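Local coordinates for uncharacterized peroxidase-related protein (Silicibacter sp., PDB 2PFX) that is of unknown biochemical function but belongs to the AhpD-like carboxymuconolactone decarboxylase family and probably acts as a peroxidase-related oxidoreductase, at residues A117-D120 with A121-V125; E146-S150 with H151-D155. One frame throughout, in Å; residues are numbered along the deposited sequence.

How the contacts relate
Contact 1 (117-125) and contact 2 (146-155) follow each other along the chain and cover opposite kinds of helix boundary: the first starts helix 121-136, the second ends helix 142-150 and leads into helix 155-178. Their centres lie about 13 Å apart, on the same side of the chain's centre, and the two touch by packing. The first turn of helix 121-136 rests on the loop of contact 2, with Ala121 CB 3.6 Å from His151 CE1 and Arg122 O 3.4 Å from Phe153 CE2. Two successive helices of this all-helical chain are therefore joined where one begins and the next stops, toward the outside of the subunit.

Contact 1: residues A117-D120 with A121-V125; sequences APLD and ARQRV
Asp120 reaches forward with its carboxylate over the first turn of the helix, where OD1 accepts a hydrogen bond from Gln123 N at 2.9 Å. That reach depends on its first torsion (chi1 67°), which sets CG between the backbone N and the carbonyl carbon; OD1 is then met nearly along its C-O axis. Asp120 OD1 also lies against the start of the glutamine chain, 3.4 Å from Gln123 CG. The two side chains cross obliquely, with the carboxylate and amide planes 62° apart.

Gln123 OE1 takes a hydrogen bond from a water, 2.6 Å away, that itself accepts from Asp120 N. Gln123 OE1 also lies 3.7 Å from Leu119 CD2, where leucine and glutamine cross at about a right angle; both pack on Met75 of helix 70-84. The amide nitrogen of Gln123 bonds to Glu72, which also forms a salt bridge with Arg122.

Arg124 N donates to Asp120 O at 2.9 Å, closing the first helical turn. Its side chain bends at chi2 and reaches along the preceding loop, where a second water joins Arg124 NH1 to Ala117 O, the carbonyl that opens the inverse gamma turn centred on Pro118. The same guanidinium forms salt bridges with Asp128 and with Glu141 of a neighbouring subunit.

The arrangement is a helix N-cap: Asp120 satisfies the N3 amide, while the return link to its own N, direct in a capping box, here passes through water.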
loop_
_atom_site.group_PDB
_atom_site.type_symbol
_atom_site.label_atom_id
_atom_site.label_comp_id
_atom_site.label_asym_id
_atom_site.label_seq_id
_atom_site.Cartn_x
_atom_site.Cartn_y
_atom_site.Cartn_z
ATOM N N ALA A 117 -21.144 8.040 -7.815
ATOM C CA ALA A 117 -22.535 7.793 -8.175
ATOM C C ALA A 117 -23.482 8.442 -7.159
ATOM O O ALA A 117 -23.250 8.323 -5.956
ATOM C CB ALA A 117 -22.794 6.303 -8.279
ATOM N N PRO A 118 -24.536 9.087 -7.629
ATOM C CA PRO A 118 -25.498 9.719 -6.692
ATOM C C PRO A 118 -26.500 8.707 -6.181
ATOM O O PRO A 118 -27.673 8.649 -6.552
ATOM C CB PRO A 118 -26.169 10.763 -7.589
ATOM C CG PRO A 118 -26.206 10.096 -8.930
ATOM C CD PRO A 118 -24.949 9.290 -9.018
ATOM N N LEU A 119 -26.011 7.869 -5.278
ATOM C CA LEU A 119 -26.804 6.793 -4.722
ATOM C C LEU A 119 -27.476 7.238 -3.423
ATOM O O LEU A 119 -26.969 8.120 -2.732
ATOM C CB LEU A 119 -25.909 5.604 -4.331
ATOM C CG LEU A 119 -25.159 4.976 -5.506
ATOM C CD1 LEU A 119 -24.214 3.890 -5.033
ATOM C CD2 LEU A 119 -26.152 4.429 -6.517
ATOM N N ASP A 120 -28.574 6.557 -3.112
ATOM C CA ASP A 120 -29.089 6.752 -1.759
ATOM C C ASP A 120 -28.117 6.129 -0.761
ATOM O O ASP A 120 -27.255 5.317 -1.111
ATOM C CB ASP A 120 -30.510 6.212 -1.652
ATOM C CG ASP A 120 -30.674 4.724 -1.782
ATOM O OD1 ASP A 120 -29.699 3.975 -1.592
ATOM O OD2 ASP A 120 -31.814 4.308 -2.091
ATOM N N ALA A 121 -28.245 6.535 0.511
ATOM C CA ALA A 121 -27.293 6.110 1.520
ATOM C C ALA A 121 -27.255 4.597 1.709
ATOM O O ALA A 121 -26.189 4.002 1.915
ATOM C CB ALA A 121 -27.563 6.768 2.869
ATOM N N ARG A 122 -28.432 3.991 1.638
ATOM C CA ARG A 122 -28.518 2.538 1.763
ATOM C C ARG A 122 -27.584 1.850 0.759
ATOM O O ARG A 122 -26.795 0.988 1.153
ATOM C CB ARG A 122 -29.950 2.069 1.553
ATOM C CG ARG A 122 -30.157 0.570 1.380
ATOM C CD ARG A 122 -31.414 0.273 0.573
ATOM N NE ARG A 122 -31.503 -1.087 0.047
ATOM C CZ ARG A 122 -31.876 -2.150 0.759
ATOM N NH1 ARG A 122 -32.193 -2.008 2.042
ATOM N NH2 ARG A 122 -31.932 -3.362 0.201
ATOM N N GLN A 123 -27.679 2.255 -0.502
ATOM C CA GLN A 123 -26.847 1.579 -1.496
ATOM C C GLN A 123 -25.406 1.996 -1.315
ATOM O O GLN A 123 -24.512 1.187 -1.509
ATOM C CB GLN A 123 -27.354 1.891 -2.913
ATOM C CG GLN A 123 -28.676 1.196 -3.159
ATOM C CD GLN A 123 -29.209 1.288 -4.567
ATOM O OE1 GLN A 123 -28.876 2.200 -5.317
ATOM N NE2 GLN A 123 -30.066 0.307 -4.865
ATOM N N ARG A 124 -25.203 3.267 -0.942
ATOM C CA ARG A 124 -23.798 3.671 -0.811
ATOM C C ARG A 124 -23.129 2.941 0.325
ATOM O O ARG A 124 -21.975 2.512 0.194
ATOM C CB ARG A 124 -23.730 5.188 -0.604
ATOM C CG ARG A 124 -22.320 5.668 -0.361
ATOM C CD ARG A 124 -21.300 5.225 -1.442
ATOM N NE ARG A 124 -20.018 5.842 -1.003
ATOM C CZ ARG A 124 -19.504 6.963 -1.483
ATOM N NH1 ARG A 124 -20.046 7.697 -2.444
ATOM N NH2 ARG A 124 -18.357 7.378 -0.951
ATOM N N VAL A 125 -23.762 2.761 1.492
ATOM C CA VAL A 125 -23.037 2.084 2.575
ATOM C C VAL A 125 -22.866 0.599 2.277
ATOM O O VAL A 125 -21.887 -0.024 2.689
ATOM C CB VAL A 125 -23.696 2.309 3.940
ATOM C CG1 VAL A 125 -23.749 3.829 4.187
ATOM C CG2 VAL A 125 -25.082 1.703 4.068
HETATM O O HOH W 1 -21.604 6.636 -4.546
HETATM O O HOH W 2 -29.641 4.679 -5.042
#

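Contact 2: residues E146-S150 with H151-D155. With ACT (acetate ion), chain C.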
loop_
_atom_site.group_PDB
_atom_site.type_symbol
_atom_site.label_atom_id
_atom_site.label_comp_id
_atom_site.label_asym_id
_atom_site.label_seq_id
_atom_site.Cartn_x
_atom_site.Cartn_y
_atom_site.Cartn_z
ATOM N N GLU A 146 -22.950 -2.052 12.137
ATOM C CA GLU A 146 -24.060 -1.222 12.625
ATOM C C GLU A 146 -24.393 -0.131 11.629
ATOM O O GLU A 146 -25.549 0.322 11.532
ATOM C CB GLU A 146 -23.722 -0.624 13.992
ATOM C CG GLU A 146 -24.934 0.033 14.670
ATOM C CD GLU A 146 -26.084 -0.919 14.903
ATOM O OE1 GLU A 146 -25.870 -2.093 15.311
ATOM O OE2 GLU A 146 -27.240 -0.488 14.665
ATOM N N VAL A 147 -23.390 0.304 10.873
ATOM C CA VAL A 147 -23.684 1.302 9.834
ATOM C C VAL A 147 -24.710 0.739 8.863
ATOM O O VAL A 147 -25.669 1.383 8.441
ATOM C CB VAL A 147 -22.440 1.762 9.069
ATOM C CG1 VAL A 147 -22.819 2.556 7.836
ATOM C CG2 VAL A 147 -21.555 2.592 10.003
ATOM N N LEU A 148 -24.526 -0.517 8.478
ATOM C CA LEU A 148 -25.486 -1.166 7.590
ATOM C C LEU A 148 -26.874 -1.248 8.207
ATOM O O LEU A 148 -27.885 -1.004 7.543
ATOM C CB LEU A 148 -25.006 -2.577 7.222
ATOM C CG LEU A 148 -23.652 -2.599 6.509
ATOM C CD1 LEU A 148 -23.232 -4.050 6.299
ATOM C CD2 LEU A 148 -23.700 -1.826 5.208
ATOM N N ARG A 149 -26.926 -1.627 9.495
ATOM C CA ARG A 149 -28.230 -1.666 10.154
ATOM C C ARG A 149 -28.877 -0.282 10.254
ATOM O O ARG A 149 -30.106 -0.186 10.192
ATOM C CB ARG A 149 -28.124 -2.242 11.560
ATOM C CG ARG A 149 -27.602 -3.678 11.567
ATOM C CD ARG A 149 -27.751 -4.386 12.901
ATOM N NE ARG A 149 -26.646 -4.122 13.802
ATOM C CZ ARG A 149 -25.581 -4.831 14.088
ATOM N NH1 ARG A 149 -25.359 -6.009 13.539
ATOM N NH2 ARG A 149 -24.742 -4.294 14.962
ATOM N N SER A 150 -28.051 0.747 10.383
ATOM C CA SER A 150 -28.514 2.118 10.454
ATOM C C SER A 150 -29.148 2.621 9.174
ATOM O O SER A 150 -29.810 3.656 9.052
ATOM C CB SER A 150 -27.291 2.986 10.816
ATOM O OG SER A 150 -27.814 4.052 11.585
ATOM N N HIS A 151 -28.965 1.851 8.100
ATOM C CA HIS A 151 -29.607 2.187 6.846
ATOM C C HIS A 151 -30.540 1.090 6.331
ATOM O O HIS A 151 -30.850 1.099 5.145
ATOM C CB HIS A 151 -28.564 2.513 5.777
ATOM C CG HIS A 151 -27.806 3.744 6.151
ATOM N ND1 HIS A 151 -28.314 5.005 5.900
ATOM C CD2 HIS A 151 -26.614 3.908 6.739
ATOM C CE1 HIS A 151 -27.432 5.886 6.337
ATOM N NE2 HIS A 151 -26.377 5.254 6.851
ATOM N N GLY A 152 -31.005 0.228 7.228
ATOM C CA GLY A 152 -32.130 -0.625 6.981
ATOM C C GLY A 152 -31.797 -2.062 6.669
ATOM O O GLY A 152 -32.744 -2.829 6.456
ATOM N N PHE A 153 -30.511 -2.435 6.657
ATOM C CA PHE A 153 -30.166 -3.843 6.474
ATOM C C PHE A 153 -30.266 -4.625 7.777
ATOM O O PHE A 153 -29.754 -4.197 8.812
ATOM C CB PHE A 153 -28.743 -3.989 5.926
ATOM C CG PHE A 153 -28.580 -3.356 4.556
ATOM C CD1 PHE A 153 -29.172 -3.950 3.449
ATOM C CD2 PHE A 153 -27.860 -2.197 4.388
ATOM C CE1 PHE A 153 -29.018 -3.396 2.184
ATOM C CE2 PHE A 153 -27.675 -1.649 3.134
ATOM C CZ PHE A 153 -28.250 -2.257 2.033
ATOM N N ASN A 154 -30.913 -5.785 7.728
ATOM C CA ASN A 154 -30.897 -6.659 8.881
ATOM C C ASN A 154 -29.716 -7.638 8.785
ATOM O O ASN A 154 -28.882 -7.566 7.888
ATOM C CB ASN A 154 -32.235 -7.362 9.008
ATOM C CG ASN A 154 -32.540 -8.383 7.945
ATOM O OD1 ASN A 154 -31.681 -8.732 7.140
ATOM N ND2 ASN A 154 -33.780 -8.867 7.940
ATOM N N ASP A 155 -29.624 -8.569 9.724
ATOM C CA ASP A 155 -28.403 -9.374 9.806
ATOM C C ASP A 155 -28.360 -10.384 8.665
ATOM O O ASP A 155 -27.267 -10.727 8.214
ATOM C CB ASP A 155 -28.291 -10.081 11.141
ATOM C CG ASP A 155 -27.712 -9.218 12.234
ATOM O OD1 ASP A 155 -27.506 -8.005 12.011
ATOM O OD2 ASP A 155 -27.460 -9.762 13.328
HETATM C C ACT C . -32.001 4.510 5.382
HETATM O O ACT C . -31.052 5.030 4.808
HETATM O OXT ACT C . -32.043 4.439 6.596
HETATM C CH3 ACT C . -33.117 3.937 4.585
HETATM O O HOH W 3 -31.958 -2.929 10.666
#
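His151 folds its ring back beside the last turn of the helix, with the CD2 edge 3.2 Å from Val147 O and Ser150 O over one face. CG stands beside the histidine's own N (chi1 -65°), and ND1 at the rim donates in the ring plane to an oxygen of acetate, probably from the crystallisation liquor, at 2.9 Å. With an alanine in its place, Ala121 and Val125 of helix 121-136 would probably lose the ring they pack against, and the acetate its donor.

The backbone closes as a Schellman motif. Phe153 N donates to Leu148 O at 3.1 Å and Gly152 N to Arg149 O, Gly152 having a positive phi (103°). Leu148 O also accepts from His151 N, the two donors coming from opposite faces of its plane. Phe153 sets its ring edge against this carbonyl, CD2 also lying 4.0 Å from Leu148 CB.

Arg149 makes a CA-H...O contact, 3.2 Å from its CA to Phe153 O. In one of two conformers, hence tentatively, its guanidinium salt-bridges Glu146 and, weakly, Asp155, whose OD2 accepts from Asp12 N of a neighbouring subunit.

Leu148 packs on Phe129 of helix 121-136 and Ile158 of helix 155-178, fitting this turn between both helices.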